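Local coordinates for protein cellulase CEL9M (Clostridium cellulolyticum, PDB 1IA6) that probably hydrolyses internal beta-1,4-glucosidic linkages of cellulose and related beta-glucans, as a calcium- and zinc-binding catalytic module of glycoside hydrolase family 9, at residues A[156-168]-A[177-189]. Sequence-based numbering, arbitrary orientation.
Sequences SETSAALTLMYLN and ATKCLNAAKELYA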
# COMPACT_ATOMS: atom_id res chain seq x y z
N SER A 156 -4.46 12.89 4.62
CA SER A 156 -3.27 13.22 3.84
C SER A 156 -2.86 12.12 2.88
O SER A 156 -2.48 12.40 1.75
CB SER A 156 -2.11 13.57 4.77
OG SER A 156 -2.38 14.77 5.48
N GLU A 157 -2.92 10.87 3.32
CA GLU A 157 -2.55 9.78 2.43
C GLU A 157 -3.55 9.70 1.28
O GLU A 157 -3.17 9.43 0.14
CB GLU A 157 -2.49 8.44 3.17
CG GLU A 157 -1.26 8.29 4.08
CD GLU A 157 0.04 8.59 3.36
OE1 GLU A 157 0.19 8.20 2.19
OE2 GLU A 157 0.93 9.21 3.98
N THR A 158 -4.82 9.95 1.58
CA THR A 158 -5.86 9.91 0.55
C THR A 158 -5.63 11.07 -0.41
O THR A 158 -5.77 10.92 -1.62
CB THR A 158 -7.26 10.01 1.19
OG1 THR A 158 -7.41 8.96 2.16
CG2 THR A 158 -8.35 9.85 0.14
N SER A 159 -5.27 12.22 0.13
CA SER A 159 -4.99 13.40 -0.69
C SER A 159 -3.84 13.09 -1.65
O SER A 159 -3.91 13.38 -2.84
CB SER A 159 -4.62 14.59 0.20
OG SER A 159 -4.25 15.72 -0.57
N ALA A 160 -2.77 12.49 -1.12
CA ALA A 160 -1.61 12.16 -1.95
C ALA A 160 -1.99 11.18 -3.05
O ALA A 160 -1.55 11.31 -4.18
CB ALA A 160 -0.49 11.57 -1.08
N ALA A 161 -2.82 10.19 -2.71
CA ALA A 161 -3.25 9.21 -3.69
C ALA A 161 -4.03 9.88 -4.81
O ALA A 161 -3.90 9.52 -5.98
CB ALA A 161 -4.12 8.14 -3.02
N LEU A 162 -4.86 10.87 -4.44
CA LEU A 162 -5.68 11.59 -5.42
C LEU A 162 -4.84 12.53 -6.28
O LEU A 162 -5.10 12.68 -7.48
CB LEU A 162 -6.78 12.37 -4.70
CG LEU A 162 -7.91 11.50 -4.13
CD1 LEU A 162 -8.80 12.34 -3.21
CD2 LEU A 162 -8.73 10.90 -5.28
N THR A 163 -3.83 13.16 -5.68
CA THR A 163 -2.97 14.06 -6.44
C THR A 163 -2.14 13.24 -7.42
O THR A 163 -1.93 13.64 -8.56
CB THR A 163 -2.01 14.83 -5.52
OG1 THR A 163 -2.77 15.62 -4.60
CG2 THR A 163 -1.10 15.76 -6.33
N LEU A 164 -1.67 12.08 -6.98
CA LEU A 164 -0.89 11.22 -7.86
C LEU A 164 -1.77 10.74 -9.01
O LEU A 164 -1.29 10.58 -10.13
CB LEU A 164 -0.30 10.04 -7.08
CG LEU A 164 1.01 10.42 -6.38
CD1 LEU A 164 1.33 9.46 -5.24
CD2 LEU A 164 2.12 10.44 -7.42
N MET A 165 -3.05 10.52 -8.75
CA MET A 165 -3.94 10.09 -9.82
C MET A 165 -4.07 11.23 -10.84
O MET A 165 -4.09 10.99 -12.05
CB MET A 165 -5.33 9.71 -9.28
CG MET A 165 -6.22 9.05 -10.33
SD MET A 165 -5.43 7.59 -11.06
CE MET A 165 -6.84 6.73 -11.75
N TYR A 166 -4.16 12.46 -10.35
CA TYR A 166 -4.24 13.61 -11.25
C TYR A 166 -3.01 13.59 -12.15
O TYR A 166 -3.12 13.72 -13.37
CB TYR A 166 -4.27 14.92 -10.46
CG TYR A 166 -3.89 16.14 -11.28
CD1 TYR A 166 -4.77 16.67 -12.23
CD2 TYR A 166 -2.64 16.74 -11.13
CE1 TYR A 166 -4.40 17.77 -13.01
CE2 TYR A 166 -2.26 17.84 -11.91
CZ TYR A 166 -3.15 18.34 -12.85
OH TYR A 166 -2.78 19.41 -13.64
N LEU A 167 -1.84 13.40 -11.55
CA LEU A 167 -0.59 13.38 -12.29
C LEU A 167 -0.49 12.21 -13.27
O LEU A 167 0.04 12.36 -14.37
CB LEU A 167 0.60 13.34 -11.32
CG LEU A 167 0.77 14.58 -10.45
CD1 LEU A 167 1.79 14.31 -9.34
CD2 LEU A 167 1.21 15.76 -11.31
N ASN A 168 -1.01 11.05 -12.87
CA ASN A 168 -0.95 9.86 -13.71
C ASN A 168 -2.10 9.71 -14.70
O ASN A 168 -2.00 8.93 -15.65
CB ASN A 168 -0.92 8.58 -12.85
CG ASN A 168 0.35 8.46 -12.02
OD1 ASN A 168 1.44 8.76 -12.48
ND2 ASN A 168 0.20 7.97 -10.78
N ALA A 177 -9.24 13.67 -13.81
CA ALA A 177 -8.00 13.99 -13.12
C ALA A 177 -8.15 15.25 -12.28
O ALA A 177 -7.71 15.29 -11.13
CB ALA A 177 -6.87 14.17 -14.13
N THR A 178 -8.79 16.27 -12.84
CA THR A 178 -8.99 17.52 -12.12
C THR A 178 -9.94 17.32 -10.94
O THR A 178 -9.79 17.96 -9.91
CB THR A 178 -9.51 18.62 -13.06
OG1 THR A 178 -8.51 18.91 -14.04
CG2 THR A 178 -9.85 19.88 -12.28
N LYS A 179 -10.91 16.43 -11.11
CA LYS A 179 -11.84 16.14 -10.03
C LYS A 179 -11.03 15.56 -8.86
O LYS A 179 -11.29 15.87 -7.70
CB LYS A 179 -12.90 15.13 -10.49
CG LYS A 179 -13.90 14.76 -9.42
CD LYS A 179 -15.01 13.87 -9.96
CE LYS A 179 -16.04 14.65 -10.77
NZ LYS A 179 -15.46 15.26 -11.99
N CYS A 180 -10.05 14.73 -9.19
CA CYS A 180 -9.19 14.14 -8.17
C CYS A 180 -8.35 15.20 -7.46
O CYS A 180 -8.23 15.18 -6.24
CB CYS A 180 -8.26 13.09 -8.79
SG CYS A 180 -9.11 11.55 -9.21
N LEU A 181 -7.77 16.12 -8.23
CA LEU A 181 -6.95 17.18 -7.65
C LEU A 181 -7.78 18.10 -6.75
O LEU A 181 -7.33 18.49 -5.67
CB LEU A 181 -6.26 18.01 -8.74
CG LEU A 181 -5.29 19.09 -8.25
CD1 LEU A 181 -4.14 18.44 -7.49
CD2 LEU A 181 -4.75 19.88 -9.44
N ASN A 182 -8.98 18.46 -7.19
CA ASN A 182 -9.82 19.33 -6.37
C ASN A 182 -10.15 18.64 -5.04
O ASN A 182 -10.13 19.28 -3.99
CB ASN A 182 -11.12 19.70 -7.10
CG ASN A 182 -10.88 20.68 -8.24
OD1 ASN A 182 -9.93 21.45 -8.21
ND2 ASN A 182 -11.77 20.67 -9.23
N ALA A 183 -10.44 17.35 -5.09
CA ALA A 183 -10.74 16.61 -3.86
C ALA A 183 -9.49 16.54 -3.00
O ALA A 183 -9.56 16.68 -1.78
CB ALA A 183 -11.23 15.20 -4.19
N ALA A 184 -8.34 16.33 -3.63
CA ALA A 184 -7.08 16.24 -2.92
C ALA A 184 -6.79 17.53 -2.15
O ALA A 184 -6.28 17.49 -1.02
CB ALA A 184 -5.94 15.95 -3.89
N LYS A 185 -7.10 18.66 -2.76
CA LYS A 185 -6.87 19.95 -2.12
C LYS A 185 -7.75 20.11 -0.89
O LYS A 185 -7.31 20.62 0.14
CB LYS A 185 -7.15 21.10 -3.09
CG LYS A 185 -6.12 21.27 -4.18
CD LYS A 185 -6.54 22.39 -5.13
CE LYS A 185 -5.52 22.61 -6.23
NZ LYS A 185 -5.97 23.67 -7.18
N GLU A 186 -8.99 19.66 -1.01
CA GLU A 186 -9.94 19.77 0.10
C GLU A 186 -9.61 18.85 1.27
O GLU A 186 -9.73 19.24 2.42
CB GLU A 186 -11.36 19.49 -0.39
CG GLU A 186 -11.79 20.39 -1.54
CD GLU A 186 -13.24 20.16 -1.93
OE1 GLU A 186 -13.69 19.00 -1.89
OE2 GLU A 186 -13.91 21.14 -2.31
N LEU A 187 -9.19 17.62 0.97
CA LEU A 187 -8.86 16.67 2.03
C LEU A 187 -7.62 17.14 2.78
O LEU A 187 -7.52 16.99 4.00
CB LEU A 187 -8.62 15.28 1.44
CG LEU A 187 -9.83 14.61 0.77
CD1 LEU A 187 -9.42 13.24 0.25
CD2 LEU A 187 -10.97 14.46 1.77
N TYR A 188 -6.67 17.73 2.05
CA TYR A 188 -5.45 18.25 2.66
C TYR A 188 -5.83 19.40 3.59
O TYR A 188 -5.35 19.49 4.72
CB TYR A 188 -4.49 18.75 1.58
CG TYR A 188 -3.28 19.48 2.13
CD1 TYR A 188 -2.22 18.77 2.70
CD2 TYR A 188 -3.21 20.87 2.09
CE1 TYR A 188 -1.10 19.44 3.20
CE2 TYR A 188 -2.10 21.55 2.59
CZ TYR A 188 -1.05 20.83 3.14
OH TYR A 188 0.04 21.50 3.63
N ALA A 189 -6.72 20.27 3.11
CA ALA A 189 -7.18 21.41 3.89
C ALA A 189 -7.80 20.93 5.20
O ALA A 189 -7.53 21.49 6.26
CB ALA A 189 -8.20 22.22 3.08
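With chi1 at 176°, Ser159 swings OG away from its own backbone N and across to the neighbouring helix, where it donates a hydrogen bond of 2.7 Å to Ala184 O. Tyr166 and Leu181 likewise hold CG opposite their backbone nitrogens, which brings ring and isobutyl group together at the other end of the interface. There CD2 of Leu181 lies over the middle of one face of the Tyr166 ring, 3.9 Å from its centroid, a CH-pi contact, while the carbonyl of Ala177 meets the ring near its edge, its O 3.4 Å from CD1.

Between these two ends Leu162 acts as a knob in a hole made by Cys180, Ala183, Ala184 and Leu187. Its branches divide the work: CD1 touches CD1 of Leu187 at 3.6 Å, and CD2 turns to SG of Cys180, 4.0 Å away. Small residues permit the closeness, with CA of Ser159 only 4.2 Å from CA of Ala184. The axes of the two segments approach to 7.7 Å. The helices run nearly antiparallel, at 154°, an adjacent hairpin pair in the alpha-helical barrel of family 9; Phe105 and Leu106 of helix 91-107 touch Thr158 and Ala183, and Tyr188 bonds through its hydroxyl to Asp232.

Ala184 O also accepts the helical bond from Tyr188 N, and the two donors arrive on opposite faces of its carbonyl plane. One buried oxygen thus serves both the helix and its neighbour, a single polar link that probably helps to set the register, together with the Leu162 knob, in a largely apolar interface.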